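PDB 5F8V: aminotransferase, class V family protein from Trichomonas vaginalis, which probably catalyses the PLP-dependent transamination of O-phospho-L-serine and 2-oxoglutarate to 3-phosphooxypyruvate and L-glutamate, a step of L-serine biosynthesis. Local coordinates for residues 68-76 and 233-241; 86-94 and 214-222. All coordinates share one frame; numbering follows the deposited sequence.

Contact 1: residues 68-76 and 233-241; sequences NFNILFVAG and YRIQVKNNC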
# COMPACT_ATOMS: atom_id res chain seq x y z
N ASN A 68 5.71 11.60 23.39
CA ASN A 68 6.86 10.67 23.23
C ASN A 68 6.62 9.53 22.21
O ASN A 68 7.44 8.61 22.11
CB ASN A 68 7.33 10.11 24.58
CG ASN A 68 6.26 9.30 25.29
OD1 ASN A 68 5.08 9.64 25.23
ND2 ASN A 68 6.66 8.25 26.00
N PHE A 69 5.51 9.58 21.46
CA PHE A 69 5.24 8.64 20.39
C PHE A 69 5.18 9.33 19.03
O PHE A 69 4.56 10.37 18.91
CB PHE A 69 3.91 7.92 20.64
CG PHE A 69 3.96 6.97 21.79
CD1 PHE A 69 4.08 5.60 21.57
CD2 PHE A 69 3.89 7.44 23.09
CE1 PHE A 69 4.13 4.71 22.64
CE2 PHE A 69 3.94 6.56 24.17
CZ PHE A 69 4.06 5.19 23.94
N ASN A 70 5.83 8.74 18.04
CA ASN A 70 5.63 9.10 16.63
C ASN A 70 4.42 8.36 16.05
O ASN A 70 4.12 7.25 16.48
CB ASN A 70 6.85 8.72 15.78
CG ASN A 70 8.12 9.41 16.24
OD1 ASN A 70 8.22 10.63 16.20
ND2 ASN A 70 9.10 8.63 16.67
N ILE A 71 3.75 8.98 15.07
CA ILE A 71 2.63 8.37 14.36
C ILE A 71 3.02 8.25 12.90
O ILE A 71 3.41 9.24 12.27
CB ILE A 71 1.33 9.20 14.51
CG1 ILE A 71 0.95 9.33 16.00
CG2 ILE A 71 0.18 8.54 13.74
CD1 ILE A 71 -0.21 10.28 16.27
N LEU A 72 2.93 7.03 12.35
CA LEU A 72 3.24 6.79 10.94
C LEU A 72 2.02 6.29 10.18
O LEU A 72 1.23 5.53 10.70
CB LEU A 72 4.35 5.74 10.80
CG LEU A 72 5.66 5.94 11.56
CD1 LEU A 72 6.64 4.85 11.16
CD2 LEU A 72 6.28 7.30 11.31
N PHE A 73 1.89 6.76 8.95
CA PHE A 73 1.05 6.14 7.93
C PHE A 73 2.03 5.53 6.95
O PHE A 73 2.89 6.25 6.42
CB PHE A 73 0.20 7.18 7.20
CG PHE A 73 -0.84 7.82 8.07
CD1 PHE A 73 -2.02 7.15 8.37
CD2 PHE A 73 -0.66 9.10 8.58
CE1 PHE A 73 -3.00 7.74 9.16
CE2 PHE A 73 -1.62 9.70 9.39
CZ PHE A 73 -2.79 9.02 9.68
N VAL A 74 1.90 4.23 6.71
CA VAL A 74 2.81 3.52 5.79
C VAL A 74 2.06 2.68 4.76
O VAL A 74 0.91 2.28 4.97
CB VAL A 74 3.81 2.62 6.56
CG1 VAL A 74 4.82 3.51 7.28
CG2 VAL A 74 3.10 1.69 7.55
N ALA A 75 2.71 2.45 3.62
CA ALA A 75 2.21 1.52 2.61
C ALA A 75 2.34 0.12 3.18
O ALA A 75 3.24 -0.15 3.96
CB ALA A 75 3.00 1.65 1.32
N GLY A 76 1.43 -0.77 2.79
CA GLY A 76 1.50 -2.18 3.19
C GLY A 76 0.60 -2.53 4.37
O GLY A 76 0.39 -1.72 5.27
N TYR A 233 11.72 2.33 10.30
CA TYR A 233 10.77 3.32 10.80
C TYR A 233 11.42 4.67 11.12
O TYR A 233 10.75 5.70 11.05
CB TYR A 233 9.98 2.80 12.00
CG TYR A 233 9.02 1.65 11.74
CD1 TYR A 233 8.13 1.66 10.66
CD2 TYR A 233 8.97 0.55 12.60
CE1 TYR A 233 7.24 0.61 10.43
CE2 TYR A 233 8.09 -0.51 12.38
CZ TYR A 233 7.23 -0.48 11.31
OH TYR A 233 6.35 -1.54 11.13
N ARG A 234 12.71 4.67 11.46
CA ARG A 234 13.51 5.90 11.60
C ARG A 234 13.49 6.73 10.33
O ARG A 234 13.28 7.94 10.37
CB ARG A 234 14.97 5.59 11.94
CG ARG A 234 15.17 4.97 13.31
CD ARG A 234 16.35 4.01 13.36
NE ARG A 234 16.16 3.05 14.44
CZ ARG A 234 15.34 2.00 14.39
NH1 ARG A 234 14.64 1.71 13.30
NH2 ARG A 234 15.25 1.21 15.46
N ILE A 235 13.69 6.06 9.19
CA ILE A 235 13.64 6.72 7.87
C ILE A 235 12.26 7.34 7.63
O ILE A 235 12.17 8.45 7.12
CB ILE A 235 14.09 5.76 6.72
CG1 ILE A 235 15.62 5.80 6.54
CG2 ILE A 235 13.49 6.15 5.37
CD1 ILE A 235 16.41 5.43 7.77
N GLN A 236 11.18 6.62 7.99
CA GLN A 236 9.82 7.16 7.88
C GLN A 236 9.62 8.42 8.73
O GLN A 236 9.14 9.44 8.24
CB GLN A 236 8.76 6.11 8.28
CG GLN A 236 8.62 4.93 7.33
CD GLN A 236 8.18 5.31 5.93
OE1 GLN A 236 7.56 6.36 5.72
NE2 GLN A 236 8.51 4.47 4.97
N VAL A 237 10.02 8.34 10.00
CA VAL A 237 9.90 9.46 10.95
C VAL A 237 10.70 10.68 10.44
O VAL A 237 10.17 11.78 10.35
CB VAL A 237 10.39 9.05 12.37
CG1 VAL A 237 10.51 10.26 13.30
CG2 VAL A 237 9.46 8.00 12.97
N LYS A 238 11.96 10.44 10.08
CA LYS A 238 12.87 11.47 9.56
C LYS A 238 12.31 12.25 8.37
O LYS A 238 12.57 13.44 8.24
CB LYS A 238 14.22 10.84 9.17
CG LYS A 238 15.38 11.82 8.99
CD LYS A 238 16.66 11.09 8.60
CE LYS A 238 17.84 12.03 8.47
NZ LYS A 238 17.67 13.01 7.36
N ASN A 239 11.53 11.58 7.51
CA ASN A 239 10.93 12.18 6.31
C ASN A 239 9.41 12.39 6.36
O ASN A 239 8.76 12.47 5.31
CB ASN A 239 11.30 11.32 5.08
CG ASN A 239 12.78 11.36 4.76
OD1 ASN A 239 13.27 12.33 4.17
ND2 ASN A 239 13.50 10.31 5.12
N ASN A 240 8.84 12.49 7.57
CA ASN A 240 7.40 12.74 7.78
C ASN A 240 6.48 11.81 6.97
O ASN A 240 5.49 12.25 6.39
CB ASN A 240 7.07 14.21 7.48
CG ASN A 240 7.84 15.18 8.36
OD1 ASN A 240 7.65 15.22 9.57
ND2 ASN A 240 8.74 15.96 7.75
N CYS A 241 6.84 10.52 6.94
CA CYS A 241 6.18 9.49 6.12
C CYS A 241 6.08 9.81 4.63
O CYS A 241 5.22 9.26 3.93
CB CYS A 241 4.80 9.15 6.68
SG CYS A 241 4.92 8.35 8.28
O HOH W 1 3.48 6.79 3.80
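With CG anti to the carbonyl carbon (chi1 -53°) and the branch extended beyond it, L72 drives its two methyls from strand 69-75 into helix 233-238 and the turn that follows it. L72 CD1 lies 3.6 Å from Y233 CD1, meeting the ring obliquely, and also rests on CB of Q236. L72 CD2 fits between V237 CG2, at 3.7 Å, and C241 SG, at 3.5 Å. The sulfur is brought there by its own first torsion (-66°), and C241 SG also stands 3.5 Å from the carbonyl O of F73. Two residues before L72 on the same side of the strand, N70 lays its amide across the valine at about a right angle: N70 OD1 is 3.7 Å from V237 CG1, while ND2 is nearer CG2. V74, at the other end, touches the bent chain of Q236, V74 CG1 to Q236 CD at 4.0 Å.

A water links the two segments, donating to F73 O at 2.7 Å and to C241 O. C241 is placed by a Schellman motif, in which its N bonds to Q236 O and N240, with positive phi, bonds through its N to V237 O. The chain thereby turns back toward the strand just after the helix ends.

The polar ends of Y233 and Q236 are held by Q81 and the carbonyl of T230. Strand 69-75 lies at one margin of the chain's seven-stranded mixed sheet, antiparallel to strand 209-215. Helix 233-238 crosses strand 69-75 at 97° with the axes 9.1 Å apart, while I71 and F73 pack against helix 46-63 and Y233 reaches helix 78-89.

Contact 2: residues 86-94 and 214-222; sequences PFNFIGEHK and IRKDMLERP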
# COMPACT_ATOMS: atom_id res chain seq x y z
N PRO A 86 10.59 -7.01 14.00
CA PRO A 86 11.90 -7.47 14.47
C PRO A 86 13.10 -6.74 13.85
O PRO A 86 14.06 -6.47 14.56
CB PRO A 86 11.91 -8.97 14.12
CG PRO A 86 10.84 -9.15 13.11
CD PRO A 86 9.81 -8.12 13.43
N PHE A 87 13.04 -6.41 12.56
CA PHE A 87 14.08 -5.57 11.92
C PHE A 87 14.35 -4.32 12.75
O PHE A 87 15.51 -3.98 12.99
CB PHE A 87 13.70 -5.14 10.50
CG PHE A 87 14.06 -6.13 9.44
CD1 PHE A 87 15.40 -6.39 9.15
CD2 PHE A 87 13.07 -6.80 8.73
CE1 PHE A 87 15.74 -7.31 8.18
CE2 PHE A 87 13.41 -7.72 7.75
CZ PHE A 87 14.75 -7.97 7.47
N ASN A 88 13.27 -3.67 13.20
CA ASN A 88 13.32 -2.37 13.88
C ASN A 88 13.58 -2.39 15.39
O ASN A 88 14.14 -1.43 15.91
CB ASN A 88 12.02 -1.59 13.61
CG ASN A 88 12.00 -0.92 12.25
OD1 ASN A 88 12.50 0.20 12.09
ND2 ASN A 88 11.40 -1.59 11.26
N PHE A 89 13.14 -3.44 16.09
CA PHE A 89 13.05 -3.40 17.56
C PHE A 89 13.77 -4.49 18.36
O PHE A 89 13.73 -4.47 19.59
CB PHE A 89 11.58 -3.36 18.01
CG PHE A 89 10.80 -2.21 17.46
CD1 PHE A 89 11.21 -0.89 17.70
CD2 PHE A 89 9.63 -2.42 16.72
CE1 PHE A 89 10.47 0.17 17.19
CE2 PHE A 89 8.90 -1.36 16.22
CZ PHE A 89 9.33 -0.06 16.46
N ILE A 90 14.41 -5.45 17.69
CA ILE A 90 15.28 -6.40 18.39
C ILE A 90 16.43 -5.64 19.06
O ILE A 90 16.78 -5.92 20.21
CB ILE A 90 15.83 -7.51 17.45
CG1 ILE A 90 14.69 -8.47 17.09
CG2 ILE A 90 16.98 -8.28 18.11
CD1 ILE A 90 15.03 -9.44 15.98
N GLY A 91 17.00 -4.68 18.34
CA GLY A 91 18.20 -3.97 18.78
C GLY A 91 19.35 -4.95 18.94
O GLY A 91 19.60 -5.77 18.06
N GLU A 92 20.00 -4.88 20.10
CA GLU A 92 21.09 -5.78 20.46
C GLU A 92 20.63 -6.86 21.44
O GLU A 92 21.46 -7.59 21.97
CB GLU A 92 22.25 -4.99 21.10
CG GLU A 92 22.75 -3.78 20.32
CD GLU A 92 23.64 -4.14 19.13
OE1 GLU A 92 23.60 -5.30 18.65
OE2 GLU A 92 24.39 -3.24 18.67
N HIS A 93 19.32 -6.97 21.68
CA HIS A 93 18.80 -7.98 22.61
C HIS A 93 18.94 -9.39 22.02
O HIS A 93 18.98 -9.56 20.81
CB HIS A 93 17.34 -7.70 22.96
CG HIS A 93 17.14 -6.40 23.68
ND1 HIS A 93 16.86 -5.22 23.02
CD2 HIS A 93 17.21 -6.09 25.00
CE1 HIS A 93 16.76 -4.24 23.90
NE2 HIS A 93 16.97 -4.74 25.11
N LYS A 94 19.02 -10.38 22.90
CA LYS A 94 19.24 -11.77 22.50
C LYS A 94 17.95 -12.59 22.42
O LYS A 94 17.99 -13.77 22.06
CB LYS A 94 20.24 -12.44 23.44
CG LYS A 94 21.60 -11.74 23.55
CD LYS A 94 22.28 -11.57 22.19
CE LYS A 94 23.71 -11.05 22.30
NZ LYS A 94 23.78 -9.56 22.24
N ILE A 214 4.83 4.50 17.39
CA ILE A 214 6.10 4.03 17.97
C ILE A 214 6.61 4.96 19.07
O ILE A 214 6.69 6.17 18.87
CB ILE A 214 7.21 3.92 16.90
CG1 ILE A 214 6.72 3.12 15.69
CG2 ILE A 214 8.48 3.29 17.50
CD1 ILE A 214 7.62 3.18 14.47
N ARG A 215 6.96 4.38 20.23
CA ARG A 215 7.55 5.15 21.33
C ARG A 215 8.98 5.55 20.91
O ARG A 215 9.74 4.71 20.43
CB ARG A 215 7.58 4.31 22.62
CG ARG A 215 7.66 5.12 23.91
CD ARG A 215 8.53 4.43 24.95
NE ARG A 215 7.91 3.32 25.65
CZ ARG A 215 8.57 2.28 26.19
NH1 ARG A 215 9.90 2.18 26.13
NH2 ARG A 215 7.87 1.33 26.80
N LYS A 216 9.32 6.83 21.08
CA LYS A 216 10.56 7.39 20.49
C LYS A 216 11.89 6.73 20.87
O LYS A 216 12.76 6.59 20.02
CB LYS A 216 10.64 8.91 20.73
CG LYS A 216 9.71 9.70 19.84
CD LYS A 216 9.64 11.16 20.20
CE LYS A 216 8.75 11.90 19.22
NZ LYS A 216 8.46 13.29 19.67
N ASP A 217 12.05 6.31 22.13
CA ASP A 217 13.28 5.59 22.56
C ASP A 217 13.43 4.19 21.94
O ASP A 217 14.55 3.67 21.87
CB ASP A 217 13.40 5.50 24.09
CG ASP A 217 12.26 4.73 24.74
OD1 ASP A 217 11.12 4.97 24.28
OD2 ASP A 217 12.48 3.93 25.67
N MET A 218 12.33 3.59 21.46
CA MET A 218 12.41 2.31 20.74
C MET A 218 13.19 2.45 19.43
O MET A 218 13.91 1.53 19.04
CB MET A 218 11.02 1.73 20.46
CG MET A 218 10.21 1.38 21.70
SD MET A 218 10.87 -0.02 22.62
CE MET A 218 10.50 -1.38 21.51
N LEU A 219 13.06 3.59 18.77
CA LEU A 219 13.80 3.87 17.54
C LEU A 219 15.26 4.30 17.75
O LEU A 219 16.02 4.37 16.78
CB LEU A 219 13.06 4.92 16.71
CG LEU A 219 11.71 4.46 16.17
CD1 LEU A 219 11.03 5.61 15.45
CD2 LEU A 219 11.86 3.26 15.25
N GLU A 220 15.66 4.57 18.99
CA GLU A 220 17.08 4.71 19.32
C GLU A 220 17.85 3.38 19.17
O GLU A 220 19.08 3.38 19.06
CB GLU A 220 17.27 5.29 20.74
CG GLU A 220 16.74 6.72 20.91
CD GLU A 220 16.90 7.28 22.32
OE1 GLU A 220 17.54 6.63 23.18
OE2 GLU A 220 16.38 8.38 22.59
N ARG A 221 17.12 2.26 19.14
CA ARG A 221 17.74 0.94 18.96
C ARG A 221 18.27 0.79 17.53
O ARG A 221 17.69 1.36 16.60
CB ARG A 221 16.73 -0.18 19.25
CG ARG A 221 16.18 -0.15 20.67
CD ARG A 221 15.15 -1.23 20.90
NE ARG A 221 14.72 -1.25 22.29
CZ ARG A 221 14.08 -2.25 22.89
NH1 ARG A 221 13.77 -3.36 22.22
NH2 ARG A 221 13.75 -2.15 24.16
N PRO A 222 19.37 0.03 17.35
CA PRO A 222 19.92 -0.12 16.00
C PRO A 222 19.07 -1.08 15.17
O PRO A 222 18.64 -2.11 15.69
CB PRO A 222 21.30 -0.71 16.26
CG PRO A 222 21.14 -1.49 17.52
CD PRO A 222 20.15 -0.72 18.35
O HOH W 2 16.62 -4.19 15.67
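The last turn of helix 78-89 and the type II' turn I90-H93 after it meet the chain leaving strand 209-215, in the alpha/beta region around the mixed sheet. F89 and R221 carry the contact. The F89 ring has I214 CG2 at its edge, 3.6 Å from CZ, and M218 CB obliquely placed, 3.7 Å from CE1; L219 CD2 also approaches CE1. N88 CB stands above the middle of one ring face.

The R221 chain runs straight out to its guanidinium and sends NH1 to F89 O at 2.9 Å. The bond lies in the carbonyl plane and close to the guanidinium plane, although the N-H...O angle is only 146°. NH1 is gripped by two main-chain carbonyls, F89 O and A149 O. H93 CE1 sits over one guanidinium face, 3.5 Å from R221 CZ, with the two planes 40° apart; M218 SD lies over the opposite face, displaced from its middle. The imidazole is itself oriented by H93 ND1 donating to I90 O at 2.9 Å, an oxygen that accepts H93 N from its other face.

G91, whose positive phi favours glycine, brings its CA within 3.6 Å of P222 O. A water accepts from G91 N at 2.7 Å and donates to F87 O and P222 O, bridging helix and loop. E92 crosses P222 at about a right angle, its CG and carboxylate against the proline CG. Packing of a helix and the chain leaving a strand beside the sheet belongs to the large alpha/beta domain of fold-type I (aspartate aminotransferase-like) PLP enzymes, which include the class-V aminotransferases.

Overall arrangement
Of the four segments, 68-76 comes first and runs almost directly into helix 78-89, whose last turn and following loop form the first half of contact 2. The chain then passes through the other strands of the sheet and returns along strand 209-215. There 214-222 closes contact 2, and 233-241 closes contact 1 soon afterwards. The smaller loop thus lies wholly within the larger one, and the contacts do not cross. Their centres are about 14 Å apart. Strands 69-75 and 209-215 are sheet neighbours, and their pairing continues just past their ends, N68 O to K216 N at 2.8 Å; R234 NH2 reaches R221 O at 2.7 Å. The two contacts tie helices 78-89 and 233-238 to this margin of the sheet.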